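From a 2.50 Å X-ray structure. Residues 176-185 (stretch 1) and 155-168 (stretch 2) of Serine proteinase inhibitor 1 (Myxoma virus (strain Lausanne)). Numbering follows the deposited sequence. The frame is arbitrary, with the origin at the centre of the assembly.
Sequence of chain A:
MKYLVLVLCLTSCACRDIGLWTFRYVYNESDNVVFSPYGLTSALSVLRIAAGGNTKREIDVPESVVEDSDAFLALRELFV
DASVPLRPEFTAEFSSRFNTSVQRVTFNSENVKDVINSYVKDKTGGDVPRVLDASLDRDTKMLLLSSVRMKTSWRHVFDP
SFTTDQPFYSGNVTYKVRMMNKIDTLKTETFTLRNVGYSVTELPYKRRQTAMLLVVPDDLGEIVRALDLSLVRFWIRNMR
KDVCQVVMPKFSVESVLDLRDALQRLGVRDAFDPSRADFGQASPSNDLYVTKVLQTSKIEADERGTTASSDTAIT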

# COMPACT_ATOMS: atom_id res chain seq x y z
N LYS A 176 -24.96 8.01 2.59
CA LYS A 176 -25.52 7.04 3.51
C LYS A 176 -24.57 5.87 3.51
O LYS A 176 -24.37 5.22 2.47
CB LYS A 176 -26.92 6.58 3.10
CG LYS A 176 -27.43 5.48 3.97
CD LYS A 176 -28.78 4.98 3.53
CE LYS A 176 -28.61 4.02 2.38
NZ LYS A 176 -29.90 3.38 2.00
N VAL A 177 -23.93 5.64 4.65
CA VAL A 177 -22.95 4.57 4.70
C VAL A 177 -23.44 3.57 5.74
O VAL A 177 -24.27 3.87 6.61
CB VAL A 177 -21.53 5.04 5.04
CG1 VAL A 177 -21.08 6.13 4.07
CG2 VAL A 177 -21.47 5.49 6.45
N ARG A 178 -22.90 2.38 5.62
CA ARG A 178 -23.14 1.27 6.50
C ARG A 178 -22.18 1.44 7.68
O ARG A 178 -20.99 1.12 7.58
CB ARG A 178 -22.83 0.01 5.70
CG ARG A 178 -23.50 -1.22 6.05
CD ARG A 178 -24.95 -1.21 5.73
NE ARG A 178 -25.52 -2.13 6.69
CZ ARG A 178 -26.48 -1.81 7.53
NH1 ARG A 178 -27.01 -0.59 7.50
NH2 ARG A 178 -26.89 -2.72 8.40
N MET A 179 -22.69 1.99 8.77
CA MET A 179 -21.82 2.28 9.90
C MET A 179 -21.83 1.29 11.05
O MET A 179 -22.87 0.96 11.62
CB MET A 179 -22.13 3.68 10.45
CG MET A 179 -21.28 4.08 11.64
SD MET A 179 -21.66 5.74 12.25
CE MET A 179 -21.29 6.72 10.79
N MET A 180 -20.63 0.84 11.38
CA MET A 180 -20.41 -0.08 12.49
C MET A 180 -20.31 0.70 13.80
O MET A 180 -20.02 1.90 13.82
CB MET A 180 -19.13 -0.89 12.25
CG MET A 180 -19.08 -1.56 10.89
SD MET A 180 -17.62 -2.59 10.71
CE MET A 180 -16.25 -1.41 10.73
N ASN A 181 -20.57 -0.00 14.91
CA ASN A 181 -20.65 0.67 16.21
C ASN A 181 -20.32 -0.33 17.30
O ASN A 181 -20.91 -1.42 17.36
CB ASN A 181 -22.05 1.25 16.42
CG ASN A 181 -22.19 2.00 17.75
OD1 ASN A 181 -21.25 2.10 18.55
ND2 ASN A 181 -23.39 2.51 18.00
N LYS A 182 -19.36 0.02 18.16
CA LYS A 182 -19.02 -0.85 19.29
C LYS A 182 -18.42 -0.05 20.44
O LYS A 182 -17.97 1.10 20.27
CB LYS A 182 -18.04 -1.96 18.87
CG LYS A 182 -16.55 -1.51 18.90
CD LYS A 182 -15.64 -2.65 18.51
CE LYS A 182 -14.30 -2.17 18.02
NZ LYS A 182 -13.28 -3.24 18.25
N ILE A 183 -18.41 -0.68 21.61
CA ILE A 183 -17.67 -0.18 22.77
C ILE A 183 -16.47 -1.08 22.99
O ILE A 183 -16.58 -2.31 22.88
CB ILE A 183 -18.55 -0.11 24.03
CG1 ILE A 183 -19.53 1.06 23.92
CG2 ILE A 183 -17.68 0.03 25.26
CD1 ILE A 183 -20.66 1.01 24.93
N ASP A 184 -15.32 -0.47 23.22
CA ASP A 184 -14.07 -1.21 23.33
C ASP A 184 -13.08 -0.28 24.01
O ASP A 184 -13.22 0.95 23.95
CB ASP A 184 -13.59 -1.66 21.93
CG ASP A 184 -12.50 -2.71 21.97
OD1 ASP A 184 -11.96 -2.97 23.06
OD2 ASP A 184 -12.21 -3.29 20.90
N THR A 185 -12.09 -0.88 24.68
CA THR A 185 -10.96 -0.17 25.27
C THR A 185 -9.73 -0.31 24.39
O THR A 185 -9.26 -1.43 24.13
CB THR A 185 -10.68 -0.58 26.72
OG1 THR A 185 -11.90 -0.77 27.45
CG2 THR A 185 -9.70 0.37 27.42
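Stretch 2 155-168: RHVFDPSFTTDQPF

Stretch 1 is a β-strand throughout, 176-185. Stretch 2 begins as a loop, makes a short 3-10 segment at 160-162 and becomes a strand at 164-168. The two strands run in opposing senses, with 128° between their N-to-C directions. Their axes approach to 4.6 Å. Pro 167 faces Lys 176 and Asp 165 faces Arg 178, each with CA atoms 4.8 Å apart. Further along, the loop passes Thr 163 by Met 180 (CA to CA 4.4 Å) and Phe 158 by Lys 182 (CA to CA 5.9 Å). Together the stretches bury 1025 Å², both sides summed.

Backbone hydrogen bonds join two antiparallel pairs. Val 177 N donates to Gln 166 O at 2.9 Å, and Gln 166 N returns to Val 177 O at 3.0 Å. Met 179 N donates to Thr 164 O at 2.9 Å, and Thr 164 N donates to Met 179 O at 2.9 Å. CA-H...O contacts supplement this ladder, as from Thr 163 CA to Met 179 O at 3.2 Å.

Charged side chains lie on the face shared by Lys 176, Arg 178 and Asp 165. Arg 178 NH1 meets Asp 165 OD1 at 2.5 Å in a salt bridge; its hydrogen bond is weak, with an angle of 128°. Lys 176 NZ forms a long salt bridge to Asp 165 OD2 at 3.8 Å.

On the other face, Met 179 CE packs against Gln 166 CB at 3.6 Å, and Val 177 CG1 reaches Phe 168 CB at 3.7 Å.

Phe 158 is buried and points toward stretch 1. Its ring is sandwiched between two side chains. Met 180 CE lies over one face, 4.2 Å from the centroid of the Phe 158 ring. Over the opposite face, Lys 182 CD lies 3.7 Å from the same Phe 158 centroid. Lys 182 NZ adds an off-centre cation-pi contact, 4.7 Å from the Phe 158 centroid.

The Lys 182 ammonium continues past the ring. Lys 182 NZ donates to His 156 O at 2.7 Å and makes a salt bridge with Asp 184 OD2 at 2.9 Å. His 156 ND1 donates to Asp 184 OD1 at 3.1 Å, with the carboxylate oxygen near the plane of the imidazole. Lys 182 and Asp 184 thus hold the N-terminal part of stretch 2 through both the backbone and the side chain of His 156.

Water 1 links the loop to the strand. Water 1 accepts from Asn 181 N at 2.8 Å and donates to Asp 159 O at 3.0 Å and to Thr 163 OG1 at 2.9 Å.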

# COMPACT_ATOMS: atom_id res chain seq x y z
N ARG A 155 -9.29 -7.93 16.93
CA ARG A 155 -9.18 -8.54 18.25
C ARG A 155 -10.57 -8.61 18.91
O ARG A 155 -10.99 -9.66 19.41
CB ARG A 155 -8.17 -7.78 19.11
CG ARG A 155 -7.92 -8.48 20.44
CD ARG A 155 -7.21 -7.61 21.46
NE ARG A 155 -7.15 -8.31 22.75
CZ ARG A 155 -6.75 -7.77 23.89
NH1 ARG A 155 -6.39 -6.49 23.94
NH2 ARG A 155 -6.75 -8.50 25.00
N HIS A 156 -11.32 -7.51 18.86
CA HIS A 156 -12.71 -7.46 19.32
C HIS A 156 -13.57 -7.02 18.14
O HIS A 156 -13.55 -5.84 17.76
CB HIS A 156 -12.85 -6.48 20.48
CG HIS A 156 -12.11 -6.90 21.70
ND1 HIS A 156 -11.60 -6.00 22.61
CD2 HIS A 156 -11.81 -8.14 22.18
CE1 HIS A 156 -10.99 -6.66 23.58
NE2 HIS A 156 -11.11 -7.96 23.35
N VAL A 157 -14.31 -7.98 17.57
CA VAL A 157 -15.11 -7.72 16.38
C VAL A 157 -16.28 -6.81 16.72
O VAL A 157 -16.69 -6.68 17.87
CB VAL A 157 -15.62 -9.03 15.78
CG1 VAL A 157 -14.46 -9.99 15.52
CG2 VAL A 157 -16.72 -9.62 16.70
N PHE A 158 -16.84 -6.18 15.68
CA PHE A 158 -18.10 -5.47 15.80
C PHE A 158 -19.26 -6.47 15.63
O PHE A 158 -19.11 -7.55 15.05
CB PHE A 158 -18.23 -4.38 14.74
CG PHE A 158 -17.25 -3.23 14.86
CD1 PHE A 158 -17.69 -1.97 15.27
CD2 PHE A 158 -15.91 -3.38 14.45
CE1 PHE A 158 -16.81 -0.89 15.34
CE2 PHE A 158 -15.01 -2.31 14.52
CZ PHE A 158 -15.46 -1.06 14.95
N ASP A 159 -20.42 -6.09 16.14
CA ASP A 159 -21.61 -6.89 15.97
C ASP A 159 -22.38 -6.38 14.76
O ASP A 159 -22.82 -5.22 14.77
CB ASP A 159 -22.48 -6.83 17.20
CG ASP A 159 -23.68 -7.74 17.11
OD1 ASP A 159 -24.11 -8.13 16.00
OD2 ASP A 159 -24.22 -8.06 18.19
N PRO A 160 -22.55 -7.18 13.72
CA PRO A 160 -23.24 -6.69 12.52
C PRO A 160 -24.66 -6.23 12.80
O PRO A 160 -25.12 -5.28 12.14
CB PRO A 160 -23.23 -7.91 11.59
CG PRO A 160 -22.19 -8.81 12.13
CD PRO A 160 -22.17 -8.60 13.60
N SER A 161 -25.35 -6.84 13.77
CA SER A 161 -26.75 -6.49 14.04
C SER A 161 -26.91 -5.07 14.58
O SER A 161 -28.02 -4.54 14.52
CB SER A 161 -27.37 -7.49 15.01
OG SER A 161 -26.69 -7.43 16.26
N PHE A 162 -25.84 -4.44 15.06
CA PHE A 162 -25.90 -3.06 15.51
C PHE A 162 -25.34 -2.09 14.48
O PHE A 162 -25.30 -0.87 14.73
CB PHE A 162 -25.16 -2.90 16.86
CG PHE A 162 -25.92 -3.48 18.03
CD1 PHE A 162 -26.89 -2.76 18.67
CD2 PHE A 162 -25.66 -4.77 18.47
CE1 PHE A 162 -27.59 -3.30 19.73
CE2 PHE A 162 -26.37 -5.31 19.54
CZ PHE A 162 -27.32 -4.58 20.16
N THR A 163 -24.93 -2.59 13.32
CA THR A 163 -24.52 -1.73 12.23
C THR A 163 -25.76 -1.08 11.60
O THR A 163 -26.76 -1.75 11.33
CB THR A 163 -23.76 -2.56 11.19
OG1 THR A 163 -22.63 -3.20 11.81
CG2 THR A 163 -23.30 -1.69 10.05
N THR A 164 -25.72 0.24 11.40
CA THR A 164 -26.89 0.94 10.91
C THR A 164 -26.50 1.91 9.80
O THR A 164 -25.36 2.35 9.71
CB THR A 164 -27.57 1.75 12.01
OG1 THR A 164 -26.77 2.91 12.29
CG2 THR A 164 -27.71 0.89 13.28
N ASP A 165 -27.47 2.24 8.96
CA ASP A 165 -27.28 3.30 7.98
C ASP A 165 -27.14 4.63 8.71
O ASP A 165 -27.99 4.97 9.53
CB ASP A 165 -28.46 3.36 7.00
CG ASP A 165 -28.57 2.12 6.13
OD1 ASP A 165 -27.58 1.36 6.03
OD2 ASP A 165 -29.65 1.91 5.54
N GLN A 166 -26.09 5.38 8.41
CA GLN A 166 -25.85 6.66 9.05
C GLN A 166 -25.29 7.63 8.00
O GLN A 166 -24.82 7.20 6.96
CB GLN A 166 -24.89 6.55 10.24
CG GLN A 166 -25.38 5.67 11.39
CD GLN A 166 -26.46 6.32 12.24
OE1 GLN A 166 -26.49 7.54 12.40
NE2 GLN A 166 -27.37 5.51 12.75
N PRO A 167 -25.44 8.93 8.26
CA PRO A 167 -24.87 9.92 7.31
C PRO A 167 -23.35 10.07 7.43
O PRO A 167 -22.74 9.86 8.49
CB PRO A 167 -25.59 11.23 7.71
CG PRO A 167 -25.98 11.04 9.13
CD PRO A 167 -26.29 9.56 9.28
N PHE A 168 -22.74 10.46 6.30
CA PHE A 168 -21.30 10.72 6.18
C PHE A 168 -21.15 12.06 5.46
O PHE A 168 -21.57 12.19 4.31
CB PHE A 168 -20.62 9.61 5.37
CG PHE A 168 -19.11 9.65 5.38
CD1 PHE A 168 -18.39 8.90 6.29
CD2 PHE A 168 -18.41 10.40 4.42
CE1 PHE A 168 -16.99 8.91 6.28
CE2 PHE A 168 -17.03 10.43 4.41
CZ PHE A 168 -16.31 9.68 5.35
O HOH W 1 -21.52 -2.54 14.37